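Local coordinates for protein DnaJ homolog subfamily C member 3 (PDB 3IEG) that acts as an endoplasmic reticulum co-chaperone of the unfolded protein response, its TPR domain binding misfolded proteins, and stimulates the ATPase activity of HSC70, at residues Ala241-Ile245 / Arg277-Cys281; Tyr250-Thr254 / Cys281-Lys287. All coordinates share one frame; numbering follows the deposited sequence.

Contact 1 (Ala241-Ile245 / Arg277-Cys281); sequences AEELI and RICHC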
ATOM      1  N   ALA A 241      25.956   5.633   8.803  1.00 29.05           N
ATOM      2  CA  ALA A 241      25.932   5.888  10.236  1.00 28.36           C
ATOM      3  C   ALA A 241      25.782   4.603  11.036  1.00 28.17           C
ATOM      4  O   ALA A 241      26.527   4.373  11.984  1.00 28.01           O
ATOM      5  CB  ALA A 241      24.822   6.846  10.577  1.00 28.38           C
ATOM      6  N   GLU A 242      24.823   3.769  10.643  1.00 28.07           N
ATOM      7  CA  GLU A 242      24.586   2.481  11.294  1.00 28.11           C
ATOM      8  C   GLU A 242      25.764   1.527  11.119  1.00 28.14           C
ATOM      9  O   GLU A 242      26.064   0.710  11.986  1.00 27.75           O
ATOM     10  CB  GLU A 242      23.278   1.861  10.794  1.00 28.10           C
ATOM     11  CG  GLU A 242      22.031   2.592  11.323  1.00 27.90           C
ATOM     12  CD  GLU A 242      22.046   2.723  12.841  1.00 27.48           C
ATOM     13  OE1 GLU A 242      21.593   3.757  13.371  1.00 25.49           O
ATOM     14  OE2 GLU A 242      22.532   1.782  13.504  1.00 27.80           O
ATOM     15  N   GLU A 243      26.448   1.657   9.997  1.00 28.68           N
ATOM     16  CA  GLU A 243      27.666   0.909   9.782  1.00 29.77           C
ATOM     17  C   GLU A 243      28.778   1.408  10.724  1.00 29.57           C
ATOM     18  O   GLU A 243      29.499   0.617  11.338  1.00 29.64           O
ATOM     19  CB  GLU A 243      28.067   1.013   8.326  1.00 29.92           C
ATOM     20  CG  GLU A 243      29.362   0.335   8.000  1.00 33.83           C
ATOM     21  CD  GLU A 243      29.432  -0.063   6.554  1.00 37.79           C
ATOM     22  OE1 GLU A 243      30.571  -0.285   6.056  1.00 38.75           O
ATOM     23  OE2 GLU A 243      28.339  -0.152   5.934  1.00 38.82           O
ATOM     24  N   LEU A 244      28.894   2.720  10.857  1.00 29.32           N
ATOM     25  CA  LEU A 244      29.849   3.272  11.791  1.00 29.21           C
ATOM     26  C   LEU A 244      29.555   2.852  13.238  1.00 29.80           C
ATOM     27  O   LEU A 244      30.493   2.483  13.951  1.00 30.02           O
ATOM     28  CB  LEU A 244      29.973   4.792  11.632  1.00 28.48           C
ATOM     29  CG  LEU A 244      30.479   5.231  10.251  1.00 26.55           C
ATOM     30  CD1 LEU A 244      30.121   6.692   9.964  1.00 23.46           C
ATOM     31  CD2 LEU A 244      31.977   4.968  10.057  1.00 23.68           C
ATOM     32  N   ILE A 245      28.287   2.870  13.672  1.00 30.03           N
ATOM     33  CA  ILE A 245      28.017   2.503  15.072  1.00 30.43           C
ATOM     34  C   ILE A 245      28.306   1.017  15.303  1.00 31.05           C
ATOM     35  O   ILE A 245      28.661   0.621  16.409  1.00 31.99           O
ATOM     36  CB  ILE A 245      26.609   2.949  15.697  1.00 30.44           C
ATOM     37  CG1 ILE A 245      25.642   1.785  15.809  1.00 30.81           C
ATOM     38  CG2 ILE A 245      25.960   4.183  15.051  1.00 28.93           C
ATOM     39  CD1 ILE A 245      25.609   1.203  17.184  1.00 33.86           C
ATOM     40  N   ARG A 277      19.894   8.110  17.919  1.00 33.52           N
ATOM     41  CA  ARG A 277      21.136   7.406  17.611  1.00 33.51           C
ATOM     42  C   ARG A 277      22.373   8.190  18.089  1.00 34.10           C
ATOM     43  O   ARG A 277      23.366   7.594  18.515  1.00 34.02           O
ATOM     44  CB  ARG A 277      21.233   7.050  16.112  1.00 33.16           C
ATOM     45  CG  ARG A 277      20.139   6.113  15.572  1.00 30.65           C
ATOM     46  CD  ARG A 277      20.014   4.824  16.385  1.00 28.20           C
ATOM     47  NE  ARG A 277      20.982   3.793  15.998  1.00 25.97           N
ATOM     48  CZ  ARG A 277      21.445   2.846  16.813  1.00 23.96           C
ATOM     49  NH1 ARG A 277      21.064   2.801  18.084  1.00 23.81           N
ATOM     50  NH2 ARG A 277      22.310   1.950  16.369  1.00 22.35           N
ATOM     51  N   ILE A 278      22.303   9.519  18.047  1.00 34.52           N
ATOM     52  CA  ILE A 278      23.391  10.335  18.566  1.00 35.10           C
ATOM     53  C   ILE A 278      23.477  10.157  20.084  1.00 35.92           C
ATOM     54  O   ILE A 278      24.570   9.998  20.637  1.00 36.09           O
ATOM     55  CB  ILE A 278      23.277  11.819  18.138  1.00 35.18           C
ATOM     56  CG1 ILE A 278      23.689  11.963  16.661  1.00 35.02           C
ATOM     57  CG2 ILE A 278      24.147  12.725  19.039  1.00 34.61           C
ATOM     58  CD1 ILE A 278      23.290  13.280  15.998  1.00 34.71           C
ATOM     59  N   CYS A 279      22.320  10.143  20.737  1.00 36.94           N
ATOM     60  CA  CYS A 279      22.226   9.803  22.151  1.00 36.80           C
ATOM     61  C   CYS A 279      22.937   8.479  22.446  1.00 36.41           C
ATOM     62  O   CYS A 279      23.675   8.366  23.425  1.00 36.37           O
ATOM     63  CB  CYS A 279      20.757   9.770  22.569  1.00 37.20           C
ATOM     64  SG  CYS A 279      20.365   8.705  23.957  1.00 39.68           S
ATOM     65  N   HIS A 280      22.733   7.497  21.568  1.00 36.03           N
ATOM     66  CA  HIS A 280      23.410   6.204  21.643  1.00 35.49           C
ATOM     67  C   HIS A 280      24.918   6.359  21.474  1.00 35.41           C
ATOM     68  O   HIS A 280      25.683   5.781  22.236  1.00 35.27           O
ATOM     69  CB  HIS A 280      22.840   5.249  20.588  1.00 35.28           C
ATOM     70  CG  HIS A 280      23.362   3.848  20.686  1.00 35.09           C
ATOM     71  ND1 HIS A 280      23.044   3.005  21.730  1.00 35.40           N
ATOM     72  CD2 HIS A 280      24.166   3.135  19.860  1.00 34.60           C
ATOM     73  CE1 HIS A 280      23.633   1.836  21.546  1.00 35.46           C
ATOM     74  NE2 HIS A 280      24.321   1.888  20.419  1.00 34.75           N
ATOM     75  N   CYS A 281      25.337   7.150  20.489  1.00 35.55           N
ATOM     76  CA  CYS A 281      26.759   7.375  20.222  1.00 36.12           C
ATOM     77  C   CYS A 281      27.534   7.923  21.406  1.00 36.82           C
ATOM     78  O   CYS A 281      28.528   7.336  21.814  1.00 36.69           O
ATOM     79  CB  CYS A 281      26.958   8.277  19.015  1.00 35.77           C
ATOM     80  SG  CYS A 281      26.848   7.360  17.504  1.00 34.77           S
TER
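Glu242 OE1 is gripped by two groups: Arg277 NE across the contact, 2.7 Å from OE1, and the hydroxyl of Tyr257 on helix 250-263. The bond from NE is nearly straight, with an N-H...O angle of 169°. Alongside it Arg277 NH2 donates to Glu242 OE2 at 2.9 Å, which completes a side-on, two-nitrogen salt bridge. Both carboxylate oxygens use their syn lone pairs, and the carboxylate and guanidinium planes lie only 22° apart, so the two flat groups meet edge to edge and the paired bonds fix the rotation of both. Two bends in the arginine chain, at chi2 and chi3, turn its NE and NH2 edge to the glutamate. Beside the ion pair, Ile245 lays its CG1 3.4 Å from Arg277 NH2, approaching the guanidinium obliquely, while its CD1 comes to the edge of the His280 ring, 3.5 Å from NE2. Arg277 NH1 in turn lies over one face of that imidazole, whose ND1 is hydrogen-bonded to Asp311 on helix 306-318. Deeper in the interface, Ile245 CG2 touches Cys281 SG at 4.1 Å. A leucine in place of Arg277 would probably leave the Glu242 carboxylate without its countercharge and freer to turn, held through OE1 by Tyr257. The two segments run nearly parallel, their axes 22° apart, but 11.6 Å separates them at closest approach, a gap that long side chains span. Residues 241-245 lie in TPR 7 and 277-281 in TPR 8, on helices 222-246 and 268-284, and between these in the chain comes helix 250-263, against which Ala241, Arg277 and Cys281 also pack.

Contact 2 (Tyr250-Thr254 / Cys281-Lys287); sequences YTDAT and CFSKDEK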
ATOM      1  N   TYR A 250      32.039   5.912  17.090  1.00 30.74           N
ATOM      2  CA  TYR A 250      30.937   6.756  17.559  1.00 31.32           C
ATOM      3  C   TYR A 250      30.994   8.226  17.162  1.00 31.68           C
ATOM      4  O   TYR A 250      29.962   8.836  16.847  1.00 31.78           O
ATOM      5  CB  TYR A 250      30.760   6.594  19.070  1.00 31.41           C
ATOM      6  CG  TYR A 250      30.448   5.171  19.415  1.00 31.48           C
ATOM      7  CD1 TYR A 250      31.403   4.353  20.013  1.00 31.68           C
ATOM      8  CD2 TYR A 250      29.215   4.616  19.076  1.00 31.02           C
ATOM      9  CE1 TYR A 250      31.118   3.020  20.302  1.00 31.54           C
ATOM     10  CE2 TYR A 250      28.922   3.297  19.359  1.00 31.49           C
ATOM     11  CZ  TYR A 250      29.874   2.509  19.973  1.00 31.51           C
ATOM     12  OH  TYR A 250      29.567   1.206  20.247  1.00 32.80           O
ATOM     13  N   THR A 251      32.192   8.796  17.150  1.00 32.08           N
ATOM     14  CA  THR A 251      32.297  10.202  16.800  1.00 32.17           C
ATOM     15  C   THR A 251      32.076  10.424  15.299  1.00 32.04           C
ATOM     16  O   THR A 251      31.515  11.444  14.910  1.00 32.47           O
ATOM     17  CB  THR A 251      33.589  10.923  17.358  1.00 32.02           C
ATOM     18  OG1 THR A 251      34.475  11.249  16.290  1.00 32.20           O
ATOM     19  CG2 THR A 251      34.313  10.093  18.400  1.00 31.78           C
ATOM     20  N   ASP A 252      32.479   9.467  14.470  1.00 31.97           N
ATOM     21  CA  ASP A 252      32.173   9.545  13.040  1.00 32.56           C
ATOM     22  C   ASP A 252      30.694   9.302  12.747  1.00 32.61           C
ATOM     23  O   ASP A 252      30.126   9.924  11.847  1.00 32.79           O
ATOM     24  CB  ASP A 252      33.048   8.603  12.212  1.00 32.80           C
ATOM     25  CG  ASP A 252      34.500   9.066  12.128  1.00 33.53           C
ATOM     26  OD1 ASP A 252      34.764  10.288  12.187  1.00 34.58           O
ATOM     27  OD2 ASP A 252      35.383   8.197  11.992  1.00 34.75           O
ATOM     28  N   ALA A 253      30.073   8.417  13.518  1.00 32.74           N
ATOM     29  CA  ALA A 253      28.619   8.213  13.450  1.00 32.95           C
ATOM     30  C   ALA A 253      27.840   9.468  13.844  1.00 32.66           C
ATOM     31  O   ALA A 253      26.859   9.828  13.199  1.00 32.80           O
ATOM     32  CB  ALA A 253      28.191   7.027  14.311  1.00 32.77           C
ATOM     33  N   THR A 254      28.277  10.130  14.905  1.00 32.59           N
ATOM     34  CA  THR A 254      27.653  11.376  15.319  1.00 32.63           C
ATOM     35  C   THR A 254      27.685  12.351  14.149  1.00 32.87           C
ATOM     36  O   THR A 254      26.638  12.782  13.651  1.00 32.83           O
ATOM     37  CB  THR A 254      28.362  11.934  16.534  1.00 32.24           C
ATOM     38  OG1 THR A 254      28.204  10.995  17.596  1.00 32.32           O
ATOM     39  CG2 THR A 254      27.768  13.255  16.952  1.00 32.15           C
ATOM     40  N   CYS A 281      25.337   7.150  20.489  1.00 35.55           N
ATOM     41  CA  CYS A 281      26.759   7.375  20.222  1.00 36.12           C
ATOM     42  C   CYS A 281      27.534   7.923  21.406  1.00 36.82           C
ATOM     43  O   CYS A 281      28.528   7.336  21.814  1.00 36.69           O
ATOM     44  CB  CYS A 281      26.958   8.277  19.015  1.00 35.77           C
ATOM     45  SG  CYS A 281      26.848   7.360  17.504  1.00 34.77           S
ATOM     46  N   PHE A 282      27.069   9.032  21.966  1.00 37.94           N
ATOM     47  CA  PHE A 282      27.723   9.612  23.134  1.00 39.24           C
ATOM     48  C   PHE A 282      27.763   8.646  24.332  1.00 39.71           C
ATOM     49  O   PHE A 282      28.795   8.501  24.974  1.00 39.60           O
ATOM     50  CB  PHE A 282      27.110  10.971  23.490  1.00 39.46           C
ATOM     51  CG  PHE A 282      27.592  12.105  22.608  1.00 40.66           C
ATOM     52  CD1 PHE A 282      28.928  12.534  22.656  1.00 42.45           C
ATOM     53  CD2 PHE A 282      26.720  12.757  21.747  1.00 40.73           C
ATOM     54  CE1 PHE A 282      29.382  13.600  21.843  1.00 42.31           C
ATOM     55  CE2 PHE A 282      27.165  13.823  20.933  1.00 41.11           C
ATOM     56  CZ  PHE A 282      28.493  14.240  20.980  1.00 41.18           C
ATOM     57  N   SER A 283      26.656   7.959  24.595  1.00 40.56           N
ATOM     58  CA  SER A 283      26.604   6.955  25.658  1.00 41.33           C
ATOM     59  C   SER A 283      27.694   5.888  25.524  1.00 41.66           C
ATOM     60  O   SER A 283      28.463   5.664  26.452  1.00 41.49           O
ATOM     61  CB  SER A 283      25.219   6.303  25.708  1.00 41.41           C
ATOM     62  OG  SER A 283      25.094   5.431  26.824  1.00 42.32           O
ATOM     63  N   LYS A 284      27.753   5.241  24.364  1.00 42.49           N
ATOM     64  CA  LYS A 284      28.693   4.148  24.114  1.00 43.16           C
ATOM     65  C   LYS A 284      30.151   4.607  23.980  1.00 43.55           C
ATOM     66  O   LYS A 284      31.077   3.827  24.204  1.00 43.72           O
ATOM     67  CB  LYS A 284      28.277   3.358  22.867  1.00 43.30           C
ATOM     68  CG  LYS A 284      27.028   2.509  23.019  1.00 44.23           C
ATOM     69  CD  LYS A 284      27.228   1.316  23.970  1.00 46.26           C
ATOM     70  CE  LYS A 284      25.979   0.416  23.985  1.00 48.12           C
ATOM     71  NZ  LYS A 284      25.703  -0.220  25.316  1.00 48.55           N
ATOM     72  N   ASP A 285      30.347   5.866  23.608  1.00 44.08           N
ATOM     73  CA  ASP A 285      31.680   6.454  23.527  1.00 44.92           C
ATOM     74  C   ASP A 285      32.114   6.925  24.918  1.00 45.62           C
ATOM     75  O   ASP A 285      33.104   7.644  25.068  1.00 45.65           O
ATOM     76  CB  ASP A 285      31.674   7.629  22.543  1.00 44.75           C
ATOM     77  CG  ASP A 285      33.048   7.927  21.965  1.00 45.32           C
ATOM     78  OD1 ASP A 285      33.887   6.997  21.879  1.00 44.86           O
ATOM     79  OD2 ASP A 285      33.283   9.100  21.584  1.00 45.94           O
ATOM     80  N   GLU A 286      31.360   6.494  25.931  1.00 46.49           N
ATOM     81  CA  GLU A 286      31.538   6.918  27.315  1.00 47.24           C
ATOM     82  C   GLU A 286      31.834   8.411  27.454  1.00 47.35           C
ATOM     83  O   GLU A 286      32.874   8.801  27.988  1.00 47.41           O
ATOM     84  CB  GLU A 286      32.602   6.071  28.006  1.00 47.43           C
ATOM     85  CG  GLU A 286      32.169   4.635  28.231  1.00 49.46           C
ATOM     86  CD  GLU A 286      33.270   3.768  28.828  1.00 51.58           C
ATOM     87  OE1 GLU A 286      34.462   4.154  28.752  1.00 51.62           O
ATOM     88  OE2 GLU A 286      32.935   2.687  29.360  1.00 52.64           O
ATOM     89  N   LYS A 287      30.910   9.232  26.957  1.00 47.35           N
ATOM     90  CA  LYS A 287      30.972  10.683  27.116  1.00 47.55           C
ATOM     91  C   LYS A 287      29.694  11.194  27.800  1.00 47.32           C
ATOM     92  O   LYS A 287      28.828  11.793  27.166  1.00 47.37           O
ATOM     93  CB  LYS A 287      31.260  11.357  25.769  1.00 47.30           C
ATOM     94  CG  LYS A 287      32.715  11.168  25.352  1.00 48.05           C
ATOM     95  CD  LYS A 287      33.044  11.696  23.964  1.00 48.86           C
ATOM     96  CE  LYS A 287      34.572  11.693  23.759  1.00 51.30           C
ATOM     97  NZ  LYS A 287      34.995  11.721  22.325  1.00 51.85           N
TER
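Helix 250-263, in TPR 7, begins here against the C-terminal end of helix 268-284, in TPR 8, where a Schellman motif terminates the latter. Glu286, with positive phi, is its C-prime residue: Lys287 N bonds back to Phe282 O, and Glu286 N more weakly to Ser283 O. Tyr250 fills the largest share of the interface. Lys284 CB sits over one face of its ring in a CH-pi contact, 3.7 Å from the ring centroid, displaced toward the hydroxyl end; the amine of Lys284 leads off to a salt bridge with Glu314. Cys281 SG meets the same ring at its edge, in plane, in a sulfur-aromatic contact 5.3 Å from the centroid. That sulfur also packs 3.5 Å from Ala253 CB, between the two helices. Near the base of the tyrosine, Asp285 CB lies 3.7 Å from Tyr250 CB, the two side chains running past one another with their ends pointing opposite ways. The aspartate carboxylate continues to Thr251, its OD2 touching CG2, and Lys287 NZ reaches OD2 from above the carboxylate plane in a salt bridge of 3.2 Å. Thr254 closes the buried side. With OG1 anti to its carbonyl carbon (chi1 -63°), the hydroxyl turns back to donate to Tyr250 O at 2.9 Å, while Thr254 N reaches that oxygen from the opposite face of the carbonyl plane. OG1 thus has its polar partner within its own helix even as it rests 3.3 Å from Cys281 CB and over one face of the Phe282 ring. A helix packed against a helix of the following repeat, with a small residue such as Ala253 at the close approach, is typical of the stacked helices of a TPR array.

In the fold
From the N terminus, helix 222-246 brings in residues 241-245, a short turn follows, and helix 250-263 starts with 250-254. The chain then turns into helix 268-284, which, with the turn after it, supplies the partners of both. Contact 1 closes a loop with 31 residues between its segments; contact 2 closes one with 26. Because 241-245 and 250-254 come first and 277-281 and 281-287 follow in the same order, the two loops cross. They share Cys281, their centres are 7 Å apart, and Ile245 CG2 packs on Ala253 CB between them. Together they join helices 222-246 and 250-263 to helix 268-284 and the turn that ends it, tying TPR 7 to TPR 8.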